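Local coordinates for protein group 3 allergen SMIPP-S Yv6023A04 (Sarcoptes scabiei type hominis, PDB 3H7O) that adopts the trypsin-like fold of S1 peptidases but is an inactivated protease paralogue, in which the endopeptidase activity of that family is probably lost, at residues A[4-8]-A[9-13]; A[197-200]-A[201-205]; A[38-42]-A[43-47]. The protein carries 3 engineered substitutions. One frame throughout, in Å; residues are numbered along the deposited sequence.

Contact 1: A[4-8]-A[9-13]; sequences EKTDI and KQVPW
Asp7 and Lys9 show how an acidic side chain can start a tight turn. Carboxylate oxygen Asp7 OD2 accepts from Lys9 N at 3.0 Å along a nearly straight N-H (167°), reached on its anti side, which closes an Asx turn. CG of Asp7 lies anti to the backbone N (chi1 -164°), carrying the carboxylate forward along the chain to that amide. One residue on, Gln10 N donates to Asp7 O at 3.0 Å, so the backbone of Asp7 closes a beta turn over the same residues its side chain already bridges.

The inner side is the well-packed one. Ile8, Val11 and Pro12 are buried: Ile8 CD1 lies 3.6 Å from Val11 O, and Pro12 CD sits 3.6 Å from Ile8 O. That carbonyl also accepts a weak bond from Val11 N. Leu142 touches Ile8, while Leu125 and Ser127 of strand 123-128 meet Val11. Thr6 marks the transition: its CG2 meets Gln10 CB at 3.8 Å, the two side chains crossing at about a right angle, and Thr6 OG1 is occupied with Ser144 and with Glu4 O.

Toward solvent, at the exposed Lys9 and Gln10, the contacts thin out. Lys9 runs beside Asp7 at its root, but its bent chain leaves NZ 6.6 Å from Asp7 OD2, too far for a salt bridge, though the opposite charges may still attract weakly. The whole is an Asx turn laid over a beta turn, joining edge strand 4-5 of one sheet to strand 14-19, which opens the closed six-stranded barrel of a trypsin-like fold.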
loop_
_atom_site.group_PDB
_atom_site.type_symbol
_atom_site.label_atom_id
_atom_site.label_comp_id
_atom_site.label_asym_id
_atom_site.label_seq_id
_atom_site.Cartn_x
_atom_site.Cartn_y
_atom_site.Cartn_z
ATOM N N GLU A 4 14.436 -0.364 6.875
ATOM C CA GLU A 4 15.192 -1.419 7.548
ATOM C C GLU A 4 14.372 -2.703 7.651
ATOM O O GLU A 4 13.142 -2.649 7.702
ATOM C CB GLU A 4 15.617 -0.956 8.943
ATOM C CG GLU A 4 16.588 0.219 8.948
ATOM N N LYS A 5 15.061 -3.847 7.678
ATOM C CA LYS A 5 14.429 -5.161 7.864
ATOM C C LYS A 5 13.499 -5.155 9.072
ATOM O O LYS A 5 13.845 -4.637 10.137
ATOM C CB LYS A 5 15.482 -6.261 8.051
ATOM C CG LYS A 5 16.376 -6.516 6.849
ATOM C CD LYS A 5 17.316 -7.685 7.113
ATOM C CE LYS A 5 18.391 -7.786 6.042
ATOM N NZ LYS A 5 19.158 -9.063 6.128
ATOM N N THR A 6 12.321 -5.736 8.893
ATOM C CA THR A 6 11.265 -5.682 9.893
ATOM C C THR A 6 10.511 -7.010 9.902
ATOM O O THR A 6 10.217 -7.566 8.843
ATOM C CB THR A 6 10.292 -4.513 9.582
ATOM O OG1 THR A 6 11.028 -3.282 9.533
ATOM C CG2 THR A 6 9.188 -4.399 10.625
ATOM N N ASP A 7 10.212 -7.517 11.095
ATOM C CA ASP A 7 9.407 -8.728 11.220
ATOM C C ASP A 7 7.932 -8.426 10.958
ATOM O O ASP A 7 7.431 -7.363 11.339
ATOM C CB ASP A 7 9.587 -9.373 12.594
ATOM C CG ASP A 7 9.089 -10.806 12.630
ATOM O OD1 ASP A 7 9.911 -11.726 12.424
ATOM O OD2 ASP A 7 7.877 -11.017 12.845
ATOM N N ILE A 8 7.245 -9.365 10.312
ATOM C CA ILE A 8 5.827 -9.196 9.986
ATOM C C ILE A 8 4.954 -8.919 11.215
ATOM O O ILE A 8 3.957 -8.202 11.128
ATOM C CB ILE A 8 5.269 -10.375 9.112
ATOM C CG1 ILE A 8 3.852 -10.067 8.603
ATOM C CG2 ILE A 8 5.310 -11.706 9.866
ATOM C CD1 ILE A 8 3.766 -8.854 7.670
ATOM N N LYS A 9 5.361 -9.449 12.366
ATOM C CA LYS A 9 4.615 -9.259 13.609
ATOM C C LYS A 9 4.584 -7.804 14.101
ATOM O O LYS A 9 3.746 -7.447 14.933
ATOM C CB LYS A 9 5.122 -10.212 14.696
ATOM C CG LYS A 9 4.652 -11.653 14.477
ATOM C CD LYS A 9 4.912 -12.562 15.670
ATOM C CE LYS A 9 4.083 -12.183 16.910
ATOM N NZ LYS A 9 2.616 -12.125 16.687
ATOM N N GLN A 10 5.487 -6.974 13.574
ATOM C CA GLN A 10 5.497 -5.534 13.854
ATOM C C GLN A 10 4.444 -4.789 13.040
ATOM O O GLN A 10 3.875 -3.798 13.503
ATOM C CB GLN A 10 6.877 -4.933 13.572
ATOM C CG GLN A 10 7.979 -5.417 14.500
ATOM C CD GLN A 10 7.775 -4.974 15.934
ATOM O OE1 GLN A 10 7.484 -5.790 16.809
ATOM N NE2 GLN A 10 7.918 -3.675 16.183
ATOM N N VAL A 11 4.203 -5.268 11.821
ATOM C CA VAL A 11 3.258 -4.645 10.895
ATOM C C VAL A 11 2.343 -5.714 10.266
ATOM O O VAL A 11 2.329 -5.881 9.044
ATOM C CB VAL A 11 4.000 -3.803 9.807
ATOM C CG1 VAL A 11 4.564 -2.522 10.417
ATOM C CG2 VAL A 11 5.127 -4.607 9.153
ATOM N N PRO A 12 1.565 -6.433 11.105
ATOM C CA PRO A 12 0.848 -7.645 10.683
ATOM C C PRO A 12 -0.290 -7.436 9.678
ATOM O O PRO A 12 -0.850 -8.415 9.175
ATOM C CB PRO A 12 0.302 -8.202 12.004
ATOM C CG PRO A 12 0.167 -7.021 12.880
ATOM C CD PRO A 12 1.312 -6.126 12.529
ATOM N N TRP A 13 -0.615 -6.179 9.394
ATOM C CA TRP A 13 -1.594 -5.817 8.370
ATOM C C TRP A 13 -0.991 -5.790 6.969
ATOM O O TRP A 13 -1.719 -5.659 5.986
ATOM C CB TRP A 13 -2.185 -4.438 8.690
ATOM C CG TRP A 13 -1.132 -3.468 9.099
ATOM C CD1 TRP A 13 -0.302 -2.764 8.277
ATOM C CD2 TRP A 13 -0.757 -3.130 10.438
ATOM N NE1 TRP A 13 0.559 -1.993 9.020
ATOM C CE2 TRP A 13 0.301 -2.200 10.351
ATOM C CE3 TRP A 13 -1.215 -3.523 11.704
ATOM C CZ2 TRP A 13 0.907 -1.646 11.482
ATOM C CZ3 TRP A 13 -0.610 -2.972 12.831
ATOM C CH2 TRP A 13 0.439 -2.043 12.709
#

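Contact 2: A[197-200]-A[201-205]; sequences AAYF and PKRPE
Phe200 and Arg203 are the ends of a type I beta turn in the loop between strands 192-197 and 209-213 of the trypsin-like fold, a region that in active relatives borders the substrate cleft. The turn is closed by Arg203 N donating to Phe200 O at 3.1 Å with an N-H...O angle of 157°, the donor standing well above the carbonyl plane. The same carbonyl lies against the arginine chain: Arg203 CB is 3.2 Å from Phe200 O. With CG placed between the backbone N and the carbonyl carbon (chi1 78°), the chain runs back across the turn and then extends straight to NE.

That course brings Arg203 NH1 to 3.9 Å from Tyr199 CE1. The two side chains cross at about a right angle, with the ring and guanidinium planes 46° apart. Farther round the tyrosine ring, Tyr199 CE2 packs 3.6 Å from Pro201 CA, and Tyr199 CD2 lies 3.9 Å from Pro201 CD. Pro201, the second residue of the turn, and Arg203, its last, thus approach the phenol from the same side of its plane.

The outer shell fixes these groups. Glu209 forms a salt bridge with Arg203 NH1, which probably steadies the positive charge, and a glycerol molecule, probably from the crystallisation liquor, is hydrogen-bonded to Arg203 NH2. Phe200 turns its ring onto Met86, Ile162 and Leu164, and Tyr199 touches Ser180. A single water ties the turn across its mouth, accepting from Phe200 N at 3.0 Å and from Arg203 NH1 at 3.2 Å, in the plane of the Phe200 ring at its edge.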
loop_
_atom_site.group_PDB
_atom_site.type_symbol
_atom_site.label_atom_id
_atom_site.label_comp_id
_atom_site.label_asym_id
_atom_site.label_seq_id
_atom_site.Cartn_x
_atom_site.Cartn_y
_atom_site.Cartn_z
ATOM N N ALA A 197 0.493 3.982 0.067
ATOM C CA ALA A 197 1.552 4.578 -0.746
ATOM C C ALA A 197 1.161 4.704 -2.217
ATOM O O ALA A 197 0.620 3.772 -2.820
ATOM C CB ALA A 197 2.856 3.803 -0.599
ATOM N N ALA A 198 1.414 5.885 -2.771
ATOM C CA ALA A 198 1.320 6.114 -4.202
ATOM C C ALA A 198 2.730 6.022 -4.757
ATOM O O ALA A 198 3.701 6.067 -3.993
ATOM C CB ALA A 198 0.717 7.486 -4.478
ATOM N N TYR A 199 2.852 5.858 -6.072
ATOM C CA TYR A 199 4.155 5.920 -6.723
ATOM C C TYR A 199 4.060 6.543 -8.109
ATOM O O TYR A 199 3.266 6.105 -8.946
ATOM C CB TYR A 199 4.831 4.542 -6.789
ATOM C CG TYR A 199 6.251 4.608 -7.313
ATOM C CD1 TYR A 199 7.320 4.867 -6.457
ATOM C CD2 TYR A 199 6.521 4.432 -8.670
ATOM C CE1 TYR A 199 8.623 4.942 -6.937
ATOM C CE2 TYR A 199 7.819 4.500 -9.158
ATOM C CZ TYR A 199 8.862 4.754 -8.289
ATOM O OH TYR A 199 10.143 4.822 -8.779
ATOM N N PHE A 200 4.879 7.567 -8.335
ATOM C CA PHE A 200 4.952 8.254 -9.616
ATOM C C PHE A 200 6.337 8.048 -10.230
ATOM O O PHE A 200 7.311 8.651 -9.778
ATOM C CB PHE A 200 4.655 9.747 -9.443
ATOM C CG PHE A 200 3.239 10.038 -9.046
ATOM C CD1 PHE A 200 2.276 10.322 -10.013
ATOM C CD2 PHE A 200 2.859 10.016 -7.705
ATOM C CE1 PHE A 200 0.960 10.586 -9.650
ATOM C CE2 PHE A 200 1.547 10.274 -7.333
ATOM C CZ PHE A 200 0.595 10.561 -8.308
ATOM N N PRO A 201 6.428 7.180 -11.256
ATOM C CA PRO A 201 7.703 6.855 -11.910
ATOM C C PRO A 201 8.449 8.071 -12.470
ATOM O O PRO A 201 9.681 8.070 -12.513
ATOM C CB PRO A 201 7.287 5.911 -13.050
ATOM C CG PRO A 201 5.804 6.093 -13.199
ATOM C CD PRO A 201 5.314 6.403 -11.826
ATOM N N LYS A 202 7.710 9.097 -12.887
ATOM C CA LYS A 202 8.318 10.273 -13.513
ATOM C C LYS A 202 8.630 11.404 -12.529
ATOM O O LYS A 202 8.993 12.507 -12.941
ATOM C CB LYS A 202 7.441 10.774 -14.667
ATOM C CG LYS A 202 7.424 9.830 -15.859
ATOM C CD LYS A 202 6.393 10.239 -16.899
ATOM C CE LYS A 202 6.307 9.203 -18.020
ATOM N NZ LYS A 202 5.869 7.858 -17.530
ATOM N N ARG A 203 8.509 11.119 -11.233
ATOM C CA ARG A 203 8.745 12.116 -10.186
ATOM C C ARG A 203 10.167 12.686 -10.229
ATOM O O ARG A 203 11.094 12.010 -10.690
ATOM C CB ARG A 203 8.443 11.527 -8.807
ATOM C CG ARG A 203 9.526 10.623 -8.249
ATOM C CD ARG A 203 9.025 9.916 -7.017
ATOM N NE ARG A 203 10.104 9.567 -6.100
ATOM C CZ ARG A 203 9.967 8.746 -5.064
ATOM N NH1 ARG A 203 8.797 8.169 -4.814
ATOM N NH2 ARG A 203 11.006 8.495 -4.283
ATOM N N PRO A 204 10.344 13.934 -9.757
ATOM C CA PRO A 204 11.670 14.533 -9.820
ATOM C C PRO A 204 12.601 13.936 -8.776
ATOM O O PRO A 204 12.145 13.372 -7.784
ATOM C CB PRO A 204 11.413 16.013 -9.501
ATOM C CG PRO A 204 9.939 16.190 -9.544
ATOM C CD PRO A 204 9.359 14.868 -9.189
ATOM N N GLU A 205 13.899 14.062 -9.017
ATOM C CA GLU A 205 14.904 13.677 -8.048
ATOM C C GLU A 205 14.664 14.399 -6.722
ATOM O O GLU A 205 14.403 15.604 -6.699
ATOM C CB GLU A 205 16.282 14.035 -8.590
ATOM C CG GLU A 205 17.428 13.356 -7.884
ATOM C CD GLU A 205 18.755 13.945 -8.291
ATOM O OE1 GLU A 205 19.021 15.116 -7.941
ATOM O OE2 GLU A 205 19.526 13.237 -8.966
HETATM O O HOH W 1 5.989 9.079 -5.958
#

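Contact 3: A[38-42]-A[43-47]; sequences VLTAA and HCVFD
Ala42 O is gripped by the amides of Val45 and Phe46, at the end of a short, weakly bonded helix about 42-45. Phe46 N donates at 2.8 Å to Ala42 O, nearly in line with the C=O bond. Val45 N reaches Ala42 O at 3.1 Å, from well above the carbonyl plane. The carbonyl is thus fixed from two directions, and the Phe46 ring adds a third neighbour by bringing its edge toward the oxygen, with CD2 at 3.5 Å from Ala42 O.

Beneath the turn, methyl groups meet tip to tip: Thr40 CG2 lies 4.1 Å from Val45 CG2, while the hydroxyl of Thr40 bonds to Gly29 O. A chi1 of -55° sets Cys44 SG beside its own backbone N, on the side of Ala41. There it packs 4.2 Å from Ala41 CB and forms the disulfide to Cys28, which pins the turn to strand 26-32. Val45 packs on Val17, Val76 and Leu93 of the barrel, and Asp89 accepts from His43 N. A strand running into a short, disulfide-anchored helix with the sequence Thr-Ala-Ala-His-Cys is the hallmark of trypsin-like proteases; in active relatives this histidine belongs to the catalytic triad, a role not implied for this inactivated paralogue.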
loop_
_atom_site.group_PDB
_atom_site.type_symbol
_atom_site.label_atom_id
_atom_site.label_comp_id
_atom_site.label_asym_id
_atom_site.label_seq_id
_atom_site.Cartn_x
_atom_site.Cartn_y
_atom_site.Cartn_z
ATOM N N VAL A 38 -8.767 -6.514 1.232
ATOM C CA VAL A 38 -7.434 -5.917 1.261
ATOM C C VAL A 38 -7.429 -4.578 0.523
ATOM O O VAL A 38 -7.986 -4.465 -0.572
ATOM C CB VAL A 38 -6.361 -6.866 0.653
ATOM C CG1 VAL A 38 -5.051 -6.114 0.359
ATOM C CG2 VAL A 38 -6.098 -8.043 1.591
ATOM N N LEU A 39 -6.792 -3.576 1.128
ATOM C CA LEU A 39 -6.660 -2.247 0.533
ATOM C C LEU A 39 -5.302 -2.102 -0.149
ATOM O O LEU A 39 -4.263 -2.369 0.459
ATOM C CB LEU A 39 -6.831 -1.160 1.603
ATOM C CG LEU A 39 -7.006 0.298 1.153
ATOM C CD1 LEU A 39 -8.352 0.502 0.474
ATOM C CD2 LEU A 39 -6.873 1.237 2.340
ATOM N N THR A 40 -5.315 -1.670 -1.408
ATOM C CA THR A 40 -4.081 -1.511 -2.179
ATOM C C THR A 40 -4.142 -0.273 -3.083
ATOM O O THR A 40 -5.071 0.537 -2.979
ATOM C CB THR A 40 -3.739 -2.814 -2.980
ATOM O OG1 THR A 40 -2.421 -2.721 -3.535
ATOM C CG2 THR A 40 -4.756 -3.088 -4.096
ATOM N N ALA A 41 -3.144 -0.116 -3.947
ATOM C CA ALA A 41 -3.150 0.956 -4.931
ATOM C C ALA A 41 -3.911 0.494 -6.171
ATOM O O ALA A 41 -3.780 -0.656 -6.592
ATOM C CB ALA A 41 -1.725 1.357 -5.286
ATOM N N ALA A 42 -4.707 1.388 -6.750
ATOM C CA ALA A 42 -5.504 1.053 -7.928
ATOM C C ALA A 42 -4.677 0.723 -9.176
ATOM O O ALA A 42 -5.065 -0.152 -9.957
ATOM C CB ALA A 42 -6.513 2.155 -8.229
ATOM N N HIS A 43 -3.546 1.401 -9.374
ATOM C CA HIS A 43 -2.811 1.225 -10.634
ATOM C C HIS A 43 -2.229 -0.183 -10.829
ATOM O O HIS A 43 -2.008 -0.613 -11.958
ATOM C CB HIS A 43 -1.785 2.346 -10.892
ATOM C CG HIS A 43 -0.559 2.287 -10.037
ATOM N ND1 HIS A 43 0.486 1.422 -10.290
ATOM C CD2 HIS A 43 -0.186 3.021 -8.962
ATOM C CE1 HIS A 43 1.438 1.614 -9.394
ATOM N NE2 HIS A 43 1.057 2.580 -8.580
ATOM N N CYS A 44 -2.023 -0.892 -9.720
ATOM C CA CYS A 44 -1.541 -2.275 -9.734
ATOM C C CYS A 44 -2.600 -3.279 -10.206
ATOM O O CYS A 44 -2.262 -4.321 -10.778
ATOM C CB CYS A 44 -1.060 -2.681 -8.333
ATOM S SG CYS A 44 0.193 -1.601 -7.579
ATOM N N VAL A 45 -3.875 -2.966 -9.976
ATOM C CA VAL A 45 -4.946 -3.960 -10.119
ATOM C C VAL A 45 -6.133 -3.570 -11.011
ATOM O O VAL A 45 -6.927 -4.434 -11.387
ATOM C CB VAL A 45 -5.488 -4.426 -8.724
ATOM C CG1 VAL A 45 -4.383 -5.081 -7.901
ATOM C CG2 VAL A 45 -6.125 -3.260 -7.953
ATOM N N PHE A 46 -6.249 -2.288 -11.356
ATOM C CA PHE A 46 -7.451 -1.777 -12.035
ATOM C C PHE A 46 -7.811 -2.508 -13.331
ATOM O O PHE A 46 -8.988 -2.627 -13.666
ATOM C CB PHE A 46 -7.358 -0.262 -12.271
ATOM C CG PHE A 46 -6.543 0.125 -13.471
ATOM C CD1 PHE A 46 -7.167 0.526 -14.648
ATOM C CD2 PHE A 46 -5.150 0.099 -13.421
ATOM C CE1 PHE A 46 -6.417 0.890 -15.765
ATOM C CE2 PHE A 46 -4.391 0.458 -14.530
ATOM C CZ PHE A 46 -5.024 0.853 -15.704
ATOM N N ASP A 47 -6.796 -2.996 -14.043
ATOM C CA ASP A 47 -6.985 -3.666 -15.331
ATOM C C ASP A 47 -6.620 -5.154 -15.287
ATOM O O ASP A 47 -6.408 -5.777 -16.329
ATOM C CB ASP A 47 -6.159 -2.959 -16.412
ATOM C CG ASP A 47 -4.665 -2.911 -16.079
ATOM O OD1 ASP A 47 -4.264 -3.350 -14.974
ATOM O OD2 ASP A 47 -3.887 -2.424 -16.925
#

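In the fold
Along the chain the order is contact 1, contact 3, contact 2. Contact 1 joins the sheet that holds strand 4-5 to the closed six-stranded barrel starting with strand 14-19. Contact 3 leaves that same barrel from strand 37-40, and contact 2 leaves the other sheet from strand 192-197. The centres of contacts 1 and 3 lie about 22 Å apart, on opposite sides of the chain's centre; contact 2 is about 24 Å from contact 1, centre to centre. Contacts 2 and 3, with centres about 16 Å apart, touch where Ala197 O packs 4.2 Å from Ala41 CB, across the seam where active relatives hold their catalytic cleft.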